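Local coordinates for protein ancestral D-type dye decolorizing peroxidase (Geotrichum candidum, PDB 7ANV) that probably uses peroxide at a heme cofactor to oxidise dyes and related substrates, as other dye-decolorizing peroxidases do, at residues S202-K207 against R364-G369; S296-D301 against E310-P315; R317-R322 against N347-L352. All blocks are in the same frame, centred on the assembly; numbering follows the deposited sequence. Where two conformers were deposited one is given.

Overall arrangement
Following the chain from its N terminus, some two fifths of its length is passed before S202-K207 opens contact 1, which closes only when strand 366-372 reaches it at R364-G369. Contacts 2 and 3 both fall within that long excursion and come one after the other. Contact 2 closes a short loop, returning helix 309-312 to the turn at S296-D301. Contact 3 then joins R317-R322 to N347-L352, which follows helix 342-346 directly. Contacts 1 and 3 share one heme propionate, the one carrying O1D and O2D, while contact 1 also holds the other, and they touch where S202 meets R349 and N319. Contacts 2 and 3 meet through A312 with N318 and P299 with F321.

Contact 1: S202-K207 against R364-G369; sequences SQPAVK and RIIRRG. With HEM (protoporphyrin IX containing Fe), chain B; OXY (oxygen molecule), chain K.
The carboxamide of Q203 sits against the backbone of R367 and pairs with it twice. R367 N gives a nearly linear bond (176°) to Q203 OE1 at 3.0 Å, in the amide plane and on a lone pair, while Q203 NE2 returns one to R367 O at 2.9 Å. The bend at chi2 (-85°) turns the amide to this edge of strand 366-372. Beside it the packing is close: P204 CD presses on I365 O at 3.0 Å, P204 CG meets I366 CG1 obliquely, and V206 CG2 crosses I366 CD1 at about a right angle.

R367 itself reaches back, with one guanidinium face over the heme pyrrole atoms C4D and C3D. Its NH2 binds S202 O at 2.9 Å, approaching from above the carbonyl plane, and also heme O2A at 2.8 Å. NH1 makes a salt bridge with D199 and a weak bond to the iron-bound oxygen molecule. This is the distal side of a dye-decolorizing peroxidase heme, with D199 in the GxxDG motif of the family; S202 N and OG grip one propionate each.

The R364 side is looser and watery. Its chain, bent at chi2 and chi3, lays one guanidinium face on P204 CB, yet its NH2 donates to two waters, one 2.9 Å from R364 NH2 that also reaches heme O2D, and a second that donates to S202 OG and Q203 O. Heme O2D itself stays 3.9 Å from R364 NH2.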
loop_
_atom_site.group_PDB
_atom_site.type_symbol
_atom_site.label_atom_id
_atom_site.label_comp_id
_atom_site.label_asym_id
_atom_site.label_seq_id
_atom_site.Cartn_x
_atom_site.Cartn_y
_atom_site.Cartn_z
ATOM N N SER A 202 -5.474 -1.978 -9.680
ATOM C CA SER A 202 -4.903 -3.330 -9.846
ATOM C C SER A 202 -4.736 -3.985 -8.481
ATOM O O SER A 202 -3.833 -3.581 -7.719
ATOM C CB SER A 202 -3.606 -3.302 -10.601
ATOM O OG SER A 202 -3.157 -4.641 -10.833
ATOM N N GLN A 203 -5.481 -5.059 -8.260
ATOM C CA GLN A 203 -5.354 -5.883 -7.037
ATOM C C GLN A 203 -5.339 -7.316 -7.522
ATOM O O GLN A 203 -5.960 -7.618 -8.534
ATOM C CB GLN A 203 -6.556 -5.733 -6.126
ATOM C CG GLN A 203 -6.827 -4.294 -5.680
ATOM C CD GLN A 203 -6.067 -3.812 -4.475
ATOM O OE1 GLN A 203 -5.031 -4.354 -4.107
ATOM N NE2 GLN A 203 -6.698 -2.859 -3.791
ATOM N N PRO A 204 -4.721 -8.232 -6.769
ATOM C CA PRO A 204 -4.769 -9.647 -7.138
ATOM C C PRO A 204 -6.205 -10.132 -6.949
ATOM O O PRO A 204 -6.932 -9.720 -6.020
ATOM C CB PRO A 204 -3.751 -10.265 -6.172
ATOM C CG PRO A 204 -3.823 -9.356 -4.956
ATOM C CD PRO A 204 -3.964 -7.968 -5.543
ATOM N N ALA A 205 -6.632 -11.034 -7.823
ATOM C CA ALA A 205 -7.940 -11.694 -7.671
ATOM C C ALA A 205 -7.741 -12.889 -6.753
ATOM O O ALA A 205 -7.118 -13.871 -7.150
ATOM C CB ALA A 205 -8.473 -12.110 -9.036
ATOM N N VAL A 206 -8.330 -12.873 -5.586
ATOM C CA VAL A 206 -8.204 -14.002 -4.630
ATOM C C VAL A 206 -9.156 -15.137 -5.025
ATOM O O VAL A 206 -10.399 -14.981 -4.984
ATOM C CB VAL A 206 -8.445 -13.508 -3.186
ATOM C CG1 VAL A 206 -8.347 -14.641 -2.179
ATOM C CG2 VAL A 206 -7.474 -12.407 -2.823
ATOM N N LYS A 207 -8.595 -16.295 -5.338
ATOM C CA LYS A 207 -9.394 -17.472 -5.694
ATOM C C LYS A 207 -10.354 -17.802 -4.553
ATOM O O LYS A 207 -9.930 -17.856 -3.391
ATOM C CB LYS A 207 -8.501 -18.668 -6.023
ATOM C CG LYS A 207 -7.760 -18.513 -7.326
ATOM C CD LYS A 207 -6.905 -19.698 -7.597
ATOM C CE LYS A 207 -6.082 -19.553 -8.842
ATOM N NZ LYS A 207 -5.250 -20.768 -9.007
ATOM N N ARG A 364 2.261 -11.086 -4.524
ATOM C CA ARG A 364 1.115 -10.169 -4.667
ATOM C C ARG A 364 0.668 -9.664 -3.292
ATOM O O ARG A 364 0.744 -10.427 -2.316
ATOM C CB ARG A 364 -0.034 -10.850 -5.411
ATOM C CG ARG A 364 0.339 -11.315 -6.818
ATOM C CD ARG A 364 0.824 -10.184 -7.690
ATOM N NE ARG A 364 -0.135 -9.114 -7.861
ATOM C CZ ARG A 364 -1.147 -9.126 -8.734
ATOM N NH1 ARG A 364 -1.349 -10.178 -9.520
ATOM N NH2 ARG A 364 -1.998 -8.119 -8.780
ATOM N N ILE A 365 0.235 -8.414 -3.265
ATOM C CA ILE A 365 -0.324 -7.760 -2.046
ATOM C C ILE A 365 -1.686 -7.161 -2.371
ATOM O O ILE A 365 -1.970 -6.825 -3.547
ATOM C CB ILE A 365 0.653 -6.713 -1.495
ATOM C CG1 ILE A 365 0.903 -5.577 -2.477
ATOM C CG2 ILE A 365 1.936 -7.414 -1.050
ATOM C CD1 ILE A 365 1.701 -4.432 -1.912
ATOM N N ILE A 366 -2.510 -7.043 -1.341
ATOM C CA ILE A 366 -3.762 -6.254 -1.386
ATOM C C ILE A 366 -3.508 -4.902 -0.728
ATOM O O ILE A 366 -3.026 -4.883 0.418
ATOM C CB ILE A 366 -4.883 -7.040 -0.689
ATOM C CG1 ILE A 366 -5.325 -8.180 -1.591
ATOM C CG2 ILE A 366 -6.035 -6.128 -0.313
ATOM C CD1 ILE A 366 -6.402 -9.021 -0.982
ATOM N N ARG A 367 -3.805 -3.832 -1.428
ATOM C CA ARG A 367 -3.547 -2.452 -0.966
ATOM C C ARG A 367 -4.853 -1.814 -0.482
ATOM O O ARG A 367 -5.876 -1.953 -1.163
ATOM C CB ARG A 367 -2.920 -1.590 -2.061
ATOM C CG ARG A 367 -1.533 -2.110 -2.439
ATOM C CD ARG A 367 -0.914 -1.443 -3.643
ATOM N NE ARG A 367 -1.770 -1.654 -4.797
ATOM C CZ ARG A 367 -2.356 -0.727 -5.517
ATOM N NH1 ARG A 367 -2.187 0.564 -5.273
ATOM N NH2 ARG A 367 -3.150 -1.088 -6.504
ATOM N N ARG A 368 -4.808 -1.188 0.695
ATOM C CA ARG A 368 -6.022 -0.585 1.294
ATOM C C ARG A 368 -5.685 0.771 1.891
ATOM O O ARG A 368 -6.315 1.130 2.945
ATOM C CB ARG A 368 -6.645 -1.468 2.382
ATOM C CG ARG A 368 -7.102 -2.827 1.896
ATOM C CD ARG A 368 -8.302 -2.813 0.986
ATOM N NE ARG A 368 -8.672 -4.189 0.729
ATOM C CZ ARG A 368 -9.159 -4.655 -0.394
ATOM N NH1 ARG A 368 -9.289 -3.869 -1.440
ATOM N NH2 ARG A 368 -9.412 -5.940 -0.516
ATOM N N GLY A 369 -4.782 1.487 1.250
ATOM C CA GLY A 369 -4.316 2.760 1.840
ATOM C C GLY A 369 -5.343 3.867 1.645
ATOM O O GLY A 369 -6.454 3.639 1.080
HETATM C CHA HEM B . 0.046 0.779 -7.822
HETATM C CHB HEM B . 1.052 5.261 -6.282
HETATM C CHC HEM B . 3.590 3.361 -2.541
HETATM C CHD HEM B . 2.875 -1.068 -4.375
HETATM C C1A HEM B . 0.098 2.156 -7.705
HETATM C C2A HEM B . -0.550 3.066 -8.576
HETATM C C3A HEM B . -0.258 4.327 -8.162
HETATM C C4A HEM B . 0.556 4.203 -7.001
HETATM C CMA HEM B . -0.743 5.633 -8.769
HETATM C CAA HEM B . -1.363 2.714 -9.817
HETATM C CBA HEM B . -2.785 2.250 -9.554
HETATM C CGA HEM B . -2.985 0.767 -9.689
HETATM O O1A HEM B . -2.441 0.044 -10.543
HETATM O O2A HEM B . -3.751 0.258 -8.935
HETATM C C1B HEM B . 1.833 5.114 -5.121
HETATM C C2B HEM B . 2.279 6.213 -4.320
HETATM C C3B HEM B . 2.971 5.705 -3.260
HETATM C C4B HEM B . 2.943 4.225 -3.425
HETATM C CMB HEM B . 2.041 7.673 -4.591
HETATM C CAB HEM B . 3.608 6.378 -2.104
HETATM C CBB HEM B . 3.282 7.611 -1.643
HETATM C C1C HEM B . 3.647 1.970 -2.723
HETATM C C2C HEM B . 4.366 1.059 -1.935
HETATM C C3C HEM B . 4.176 -0.192 -2.494
HETATM C C4C HEM B . 3.323 -0.027 -3.618
HETATM C CMC HEM B . 5.189 1.416 -0.706
HETATM C CAC HEM B . 4.703 -1.504 -2.110
HETATM C CBC HEM B . 5.814 -1.652 -1.404
HETATM C C1D HEM B . 1.984 -0.890 -5.435
HETATM C C2D HEM B . 1.456 -2.061 -6.154
HETATM C C3D HEM B . 0.681 -1.533 -7.125
HETATM C C4D HEM B . 0.747 -0.061 -6.984
HETATM C CMD HEM B . 1.680 -3.552 -5.917
HETATM C CAD HEM B . -0.113 -2.304 -8.157
HETATM C CBD HEM B . 0.731 -2.727 -9.372
HETATM C CGD HEM B . -0.047 -3.606 -10.305
HETATM O O1D HEM B . 0.021 -3.312 -11.526
HETATM O O2D HEM B . -0.688 -4.607 -9.895
HETATM N NA HEM B . 0.776 2.868 -6.723
HETATM N NB HEM B . 2.232 3.969 -4.543
HETATM N NC HEM B . 3.051 1.310 -3.776
HETATM N ND HEM B . 1.583 0.288 -5.969
HETATM FE FE HEM B . 1.927 2.074 -5.330
HETATM O O1 OXY K . 0.214 1.962 -3.898
HETATM O O2 OXY K . -0.455 2.040 -2.815
HETATM O O HOH W 1 -1.361 -5.595 -7.459
HETATM O O HOH W 2 -4.242 -7.142 -10.692
HETATM O O HOH W 3 -2.464 -4.545 -5.100
#

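Contact 2: S296-D301 against E310-P315; sequences SGAPID and ELAKDP
A312 turns its methyl into the bend made by S296, G297 and A298, and this one carbon is the centre of the contact. A312 CB lies 3.3 Å from A298 N and 3.4 Å from S296 OG, both tight for a methyl group. The two alanine methyls, A298 CB and A312 CB, stand 3.9 Å apart. The backbones come correspondingly close, with the alpha carbons of A298 and A312 separated by 4.0 Å. One residue after A298 and one before A312, P299 and L311 reach toward each other tip to tip, P299 CD to L311 CD2 at 4.0 Å. All of the contact between the segments is apolar or van der Waals in kind.

The next shell holds the bend in shape. S296 OG lies between its own backbone N and carbonyl carbon (chi1 67°), which brings it round to accept from A298 N at 3.1 Å along an almost straight path (170°). D307 is hydrogen-bonded to the same hydroxyl. An alanine in place of S296 would probably leave A298 N and D307 without this shared partner and set the bend free to shift off the A312 methyl. G297 has a positive phi (106°), at which a beta carbon would jam against the carbonyl oxygen of S296.

Further out, G297 O takes a hydrogen bond from R293, whose NE is hydrogen-bonded to the heme. On the helix side D308 OD1 accepts from L311 N, and A312 O accepts from N318 ND2, while P299 leans on F321. The arrangement is an ST turn at S296-A298, its hydroxyl accepting from the backbone N two residues on, packed against the short helix 309-312, with G297 CA about 7 Å from the nearest heme atom.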
loop_
_atom_site.group_PDB
_atom_site.type_symbol
_atom_site.label_atom_id
_atom_site.label_comp_id
_atom_site.label_asym_id
_atom_site.label_seq_id
_atom_site.Cartn_x
_atom_site.Cartn_y
_atom_site.Cartn_z
ATOM N N SER A 296 -5.328 9.561 -15.214
ATOM C CA SER A 296 -6.692 9.006 -15.370
ATOM C C SER A 296 -6.796 7.556 -14.861
ATOM O O SER A 296 -7.916 7.118 -14.520
ATOM C CB SER A 296 -7.070 9.051 -16.823
ATOM O OG SER A 296 -6.235 8.137 -17.562
ATOM N N GLY A 297 -5.707 6.810 -14.914
ATOM C CA GLY A 297 -5.623 5.351 -14.728
ATOM C C GLY A 297 -5.395 4.568 -16.008
ATOM O O GLY A 297 -5.167 3.338 -15.956
ATOM N N ALA A 298 -5.431 5.204 -17.171
ATOM C CA ALA A 298 -5.162 4.502 -18.440
ATOM C C ALA A 298 -3.731 3.973 -18.419
ATOM O O ALA A 298 -2.799 4.734 -18.197
ATOM C CB ALA A 298 -5.330 5.440 -19.603
ATOM N N PRO A 299 -3.497 2.663 -18.593
ATOM C CA PRO A 299 -2.136 2.126 -18.513
ATOM C C PRO A 299 -1.332 2.450 -19.780
ATOM O O PRO A 299 -1.846 2.263 -20.885
ATOM C CB PRO A 299 -2.377 0.610 -18.386
ATOM C CG PRO A 299 -3.643 0.410 -19.124
ATOM C CD PRO A 299 -4.499 1.608 -18.755
ATOM N N ILE A 300 -0.079 2.834 -19.611
ATOM C CA ILE A 300 0.778 3.217 -20.773
ATOM C C ILE A 300 1.131 1.995 -21.618
ATOM O O ILE A 300 1.382 2.190 -22.804
ATOM C CB ILE A 300 2.025 4.008 -20.341
ATOM C CG1 ILE A 300 3.009 3.182 -19.511
ATOM C CG2 ILE A 300 1.610 5.294 -19.640
ATOM C CD1 ILE A 300 4.204 3.973 -19.025
ATOM N N ASP A 301 1.123 0.783 -21.073
ATOM C CA ASP A 301 1.383 -0.418 -21.902
ATOM C C ASP A 301 0.283 -0.562 -22.950
ATOM O O ASP A 301 0.529 -1.201 -23.957
ATOM C CB ASP A 301 1.547 -1.690 -21.093
ATOM C CG ASP A 301 2.248 -2.811 -21.854
ATOM O OD1 ASP A 301 3.233 -2.508 -22.557
ATOM O OD2 ASP A 301 1.883 -3.985 -21.653
ATOM N N GLU A 310 -11.599 6.945 -21.653
ATOM C CA GLU A 310 -12.649 5.885 -21.759
ATOM C C GLU A 310 -12.039 4.562 -21.291
ATOM O O GLU A 310 -12.699 3.820 -20.526
ATOM C CB GLU A 310 -13.226 5.782 -23.177
ATOM C CG GLU A 310 -13.889 7.064 -23.669
ATOM C CD GLU A 310 -14.212 7.175 -25.169
ATOM O OE1 GLU A 310 -15.213 7.881 -25.522
ATOM O OE2 GLU A 310 -13.450 6.609 -26.011
ATOM N N LEU A 311 -10.811 4.279 -21.712
ATOM C CA LEU A 311 -10.050 3.072 -21.300
ATOM C C LEU A 311 -9.865 3.109 -19.781
ATOM O O LEU A 311 -10.059 2.072 -19.130
ATOM C CB LEU A 311 -8.695 3.050 -22.023
ATOM C CG LEU A 311 -7.660 2.039 -21.519
ATOM C CD1 LEU A 311 -8.199 0.636 -21.679
ATOM C CD2 LEU A 311 -6.336 2.182 -22.273
ATOM N N ALA A 312 -9.445 4.258 -19.252
ATOM C CA ALA A 312 -9.106 4.411 -17.822
ATOM C C ALA A 312 -10.300 4.003 -16.958
ATOM O O ALA A 312 -10.084 3.406 -15.892
ATOM C CB ALA A 312 -8.661 5.825 -17.548
ATOM N N LYS A 313 -11.532 4.277 -17.398
ATOM C CA LYS A 313 -12.724 4.015 -16.545
ATOM C C LYS A 313 -13.223 2.579 -16.698
ATOM O O LYS A 313 -14.161 2.237 -15.988
ATOM C CB LYS A 313 -13.888 4.949 -16.902
ATOM C CG LYS A 313 -13.625 6.414 -16.618
ATOM C CD LYS A 313 -14.680 7.316 -17.214
ATOM C CE LYS A 313 -14.688 8.704 -16.604
ATOM N NZ LYS A 313 -14.717 9.743 -17.666
ATOM N N ASP A 314 -12.733 1.803 -17.656
ATOM C CA ASP A 314 -13.319 0.489 -18.000
ATOM C C ASP A 314 -12.496 -0.623 -17.352
ATOM O O ASP A 314 -11.425 -1.007 -17.851
ATOM C CB ASP A 314 -13.412 0.283 -19.507
ATOM C CG ASP A 314 -14.177 -0.973 -19.861
ATOM O OD1 ASP A 314 -14.504 -1.746 -18.928
ATOM O OD2 ASP A 314 -14.351 -1.208 -21.043
ATOM N N PRO A 315 -13.010 -1.252 -16.276
ATOM C CA PRO A 315 -12.237 -2.286 -15.579
ATOM C C PRO A 315 -12.042 -3.539 -16.448
ATOM O O PRO A 315 -11.194 -4.320 -16.100
ATOM C CB PRO A 315 -13.095 -2.584 -14.331
ATOM C CG PRO A 315 -14.498 -2.233 -14.771
ATOM C CD PRO A 315 -14.352 -1.038 -15.690
#

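Contact 3: R317-R322 against N347-L352; sequences RNNNFR and NPRADL. With HEM (protoporphyrin IX containing Fe), chain B.
R349 lies flat on F321 in a cation-pi stack, the guanidinium and ring planes only 10° apart and their centres separated by 3.8 Å. The second segment leads into it through an Asx turn beside a heme propionate. That turn starts at N347, the first residue past helix 342-346 to leave helical backbone angles. N347 ND2 donates to heme O2D at 3.0 Å, while N347 OD1 accepts from R349 N at 3.3 Å, the donor standing well above the amide plane. One carboxamide thus steadies both the cofactor and the start of the arginine. P348 packs on W412 of helix 405-413.

R349 follows with a positive phi (48°), its chain extended from CG to NE, and carries the guanidinium across to the first segment. Its NH2 divides its bonds between N319 OD1, 2.8 Å away, and heme O1D of the propionate that N347 holds. NH1 binds F321 O at 2.9 Å and adds weak bonds to N319 O and OD1. The oxygens N319 O, F321 O and heme O1D all lie near the guanidinium plane, so the edge is polar while one face rests on the ring; this combination fixes the rotation of the group. The propionate probably offsets part of the guanidinium charge. F323 packs edge-to-face with F321, and R293 gives a weak bond to N319 OD1.

A350 joins the backbones, its N donating to R322 O at 3.0 Å. In one of the two conformers of R322, A350 CB also lies over a face of the guanidinium, a contact that is doubtful for the other. D351 forms a salt bridge with R344. The short 3-10 segment there is marked by D351 N, hydrogen-bonded to P348 O at 2.9 Å.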
loop_
_atom_site.group_PDB
_atom_site.type_symbol
_atom_site.label_atom_id
_atom_site.label_comp_id
_atom_site.label_asym_id
_atom_site.label_seq_id
_atom_site.Cartn_x
_atom_site.Cartn_y
_atom_site.Cartn_z
ATOM N N ARG A 317 -10.907 -3.350 -19.374
ATOM C CA ARG A 317 -9.816 -2.949 -20.280
ATOM C C ARG A 317 -8.622 -2.349 -19.552
ATOM O O ARG A 317 -7.531 -2.538 -20.076
ATOM C CB ARG A 317 -10.347 -1.963 -21.315
ATOM C CG ARG A 317 -11.320 -2.634 -22.274
ATOM C CD ARG A 317 -11.268 -1.865 -23.571
ATOM N NE ARG A 317 -11.992 -0.633 -23.395
ATOM C CZ ARG A 317 -11.691 0.504 -24.007
ATOM N NH1 ARG A 317 -10.636 0.597 -24.787
ATOM N NH2 ARG A 317 -12.430 1.568 -23.771
ATOM N N ASN A 318 -8.793 -1.671 -18.419
ATOM C CA ASN A 318 -7.710 -0.808 -17.903
ATOM C C ASN A 318 -6.638 -1.642 -17.190
ATOM O O ASN A 318 -5.677 -1.036 -16.713
ATOM C CB ASN A 318 -8.271 0.323 -17.047
ATOM C CG ASN A 318 -8.914 -0.192 -15.787
ATOM O OD1 ASN A 318 -8.780 -1.380 -15.444
ATOM N ND2 ASN A 318 -9.649 0.694 -15.130
ATOM N N ASN A 319 -6.757 -2.971 -17.130
ATOM C CA ASN A 319 -5.717 -3.806 -16.480
ATOM C C ASN A 319 -5.248 -4.889 -17.455
ATOM O O ASN A 319 -4.478 -5.754 -17.049
ATOM C CB ASN A 319 -6.226 -4.426 -15.183
ATOM C CG ASN A 319 -5.116 -4.573 -14.168
ATOM O OD1 ASN A 319 -4.105 -3.892 -14.255
ATOM N ND2 ASN A 319 -5.287 -5.496 -13.238
ATOM N N ASN A 320 -5.709 -4.837 -18.707
ATOM C CA ASN A 320 -5.490 -5.951 -19.653
ATOM C C ASN A 320 -4.163 -5.754 -20.384
ATOM O O ASN A 320 -4.173 -5.474 -21.623
ATOM C CB ASN A 320 -6.644 -6.084 -20.627
ATOM C CG ASN A 320 -6.574 -7.392 -21.375
ATOM O OD1 ASN A 320 -5.849 -8.297 -20.982
ATOM N ND2 ASN A 320 -7.289 -7.491 -22.472
ATOM N N PHE A 321 -3.052 -5.852 -19.664
ATOM C CA PHE A 321 -1.689 -5.732 -20.255
ATOM C C PHE A 321 -0.749 -6.575 -19.406
ATOM O O PHE A 321 -1.085 -6.868 -18.218
ATOM C CB PHE A 321 -1.203 -4.281 -20.314
ATOM C CG PHE A 321 -1.135 -3.606 -18.975
ATOM C CD1 PHE A 321 -2.272 -3.061 -18.396
ATOM C CD2 PHE A 321 0.059 -3.544 -18.251
ATOM C CE1 PHE A 321 -2.233 -2.475 -17.145
ATOM C CE2 PHE A 321 0.081 -2.992 -16.977
ATOM C CZ PHE A 321 -1.053 -2.426 -16.429
ATOM N N ARG A 322 0.400 -6.953 -19.972
ATOM C CA ARG A 322 1.392 -7.735 -19.203
ATOM C C ARG A 322 2.838 -7.369 -19.571
ATOM O O ARG A 322 3.713 -8.106 -19.134
ATOM C CB ARG A 322 1.092 -9.218 -19.422
ATOM C CG ARG A 322 1.362 -9.708 -20.824
ATOM C CD ARG A 322 0.836 -11.135 -20.956
ATOM N NE ARG A 322 1.500 -11.975 -19.978
ATOM C CZ ARG A 322 2.417 -12.896 -20.266
ATOM N NH1 ARG A 322 2.774 -13.089 -21.519
ATOM N NH2 ARG A 322 2.975 -13.606 -19.287
ATOM N N ASN A 347 4.516 -4.866 -9.692
ATOM C CA ASN A 347 3.876 -6.049 -10.322
ATOM C C ASN A 347 4.521 -6.266 -11.687
ATOM O O ASN A 347 4.084 -5.672 -12.677
ATOM C CB ASN A 347 2.361 -5.870 -10.445
ATOM C CG ASN A 347 1.744 -7.081 -11.091
ATOM O OD1 ASN A 347 2.435 -8.066 -11.434
ATOM N ND2 ASN A 347 0.478 -6.979 -11.366
ATOM N N PRO A 348 5.629 -7.032 -11.745
ATOM C CA PRO A 348 6.423 -7.202 -12.978
ATOM C C PRO A 348 5.707 -7.916 -14.135
ATOM O O PRO A 348 6.209 -7.826 -15.276
ATOM C CB PRO A 348 7.637 -8.008 -12.526
ATOM C CG PRO A 348 7.753 -7.641 -11.056
ATOM C CD PRO A 348 6.324 -7.593 -10.569
ATOM N N ARG A 349 4.544 -8.530 -13.877
ATOM C CA ARG A 349 3.745 -9.214 -14.938
ATOM C C ARG A 349 4.688 -10.107 -15.745
ATOM O O ARG A 349 5.414 -10.934 -15.125
ATOM C CB ARG A 349 2.941 -8.169 -15.724
ATOM C CG ARG A 349 1.995 -7.344 -14.863
ATOM C CD ARG A 349 1.035 -6.432 -15.656
ATOM N NE ARG A 349 0.346 -5.587 -14.702
ATOM C CZ ARG A 349 -0.951 -5.370 -14.635
ATOM N NH1 ARG A 349 -1.756 -5.817 -15.586
ATOM N NH2 ARG A 349 -1.421 -4.598 -13.659
ATOM N N ALA A 350 4.737 -9.981 -17.080
ATOM C CA ALA A 350 5.486 -10.931 -17.926
ATOM C C ALA A 350 6.998 -10.798 -17.703
ATOM O O ALA A 350 7.717 -11.665 -18.142
ATOM C CB ALA A 350 5.137 -10.767 -19.383
ATOM N N ASP A 351 7.500 -9.730 -17.079
ATOM C CA ASP A 351 8.947 -9.626 -16.767
ATOM C C ASP A 351 9.412 -10.818 -15.924
ATOM O O ASP A 351 10.645 -11.124 -15.950
ATOM C CB ASP A 351 9.292 -8.319 -16.062
ATOM C CG ASP A 351 9.140 -7.085 -16.921
ATOM O OD1 ASP A 351 8.840 -7.239 -18.111
ATOM O OD2 ASP A 351 9.267 -5.950 -16.356
ATOM N N LEU A 352 8.496 -11.463 -15.218
ATOM C CA LEU A 352 8.845 -12.665 -14.439
ATOM C C LEU A 352 7.963 -13.831 -14.857
ATOM O O LEU A 352 8.462 -14.926 -14.782
ATOM C CB LEU A 352 8.634 -12.424 -12.950
ATOM C CG LEU A 352 9.592 -11.423 -12.328
ATOM C CD1 LEU A 352 9.381 -11.362 -10.848
ATOM C CD2 LEU A 352 11.039 -11.744 -12.641
HETATM C CHA HEM B . 0.046 0.779 -7.822
HETATM C CHB HEM B . 1.052 5.261 -6.282
HETATM C CHC HEM B . 3.590 3.361 -2.541
HETATM C CHD HEM B . 2.875 -1.068 -4.375
HETATM C C1A HEM B . 0.098 2.156 -7.705
HETATM C C2A HEM B . -0.550 3.066 -8.576
HETATM C C3A HEM B . -0.258 4.327 -8.162
HETATM C C4A HEM B . 0.556 4.203 -7.001
HETATM C CMA HEM B . -0.743 5.633 -8.769
HETATM C CAA HEM B . -1.363 2.714 -9.817
HETATM C CBA HEM B . -2.785 2.250 -9.554
HETATM C CGA HEM B . -2.985 0.767 -9.689
HETATM O O1A HEM B . -2.441 0.044 -10.543
HETATM O O2A HEM B . -3.751 0.258 -8.935
HETATM C C1B HEM B . 1.833 5.114 -5.121
HETATM C C2B HEM B . 2.279 6.213 -4.320
HETATM C C3B HEM B . 2.971 5.705 -3.260
HETATM C C4B HEM B . 2.943 4.225 -3.425
HETATM C CMB HEM B . 2.041 7.673 -4.591
HETATM C CAB HEM B . 3.608 6.378 -2.104
HETATM C CBB HEM B . 3.282 7.611 -1.643
HETATM C C1C HEM B . 3.647 1.970 -2.723
HETATM C C2C HEM B . 4.366 1.059 -1.935
HETATM C C3C HEM B . 4.176 -0.192 -2.494
HETATM C C4C HEM B . 3.323 -0.027 -3.618
HETATM C CMC HEM B . 5.189 1.416 -0.706
HETATM C CAC HEM B . 4.703 -1.504 -2.110
HETATM C CBC HEM B . 5.814 -1.652 -1.404
HETATM C C1D HEM B . 1.984 -0.890 -5.435
HETATM C C2D HEM B . 1.456 -2.061 -6.154
HETATM C C3D HEM B . 0.681 -1.533 -7.125
HETATM C C4D HEM B . 0.747 -0.061 -6.984
HETATM C CMD HEM B . 1.680 -3.552 -5.917
HETATM C CAD HEM B . -0.113 -2.304 -8.157
HETATM C CBD HEM B . 0.731 -2.727 -9.372
HETATM C CGD HEM B . -0.047 -3.606 -10.305
HETATM O O1D HEM B . 0.021 -3.312 -11.526
HETATM O O2D HEM B . -0.688 -4.607 -9.895
HETATM N NA HEM B . 0.776 2.868 -6.723
HETATM N NB HEM B . 2.232 3.969 -4.543
HETATM N NC HEM B . 3.051 1.310 -3.776
HETATM N ND HEM B . 1.583 0.288 -5.969
HETATM FE FE HEM B . 1.927 2.074 -5.330
#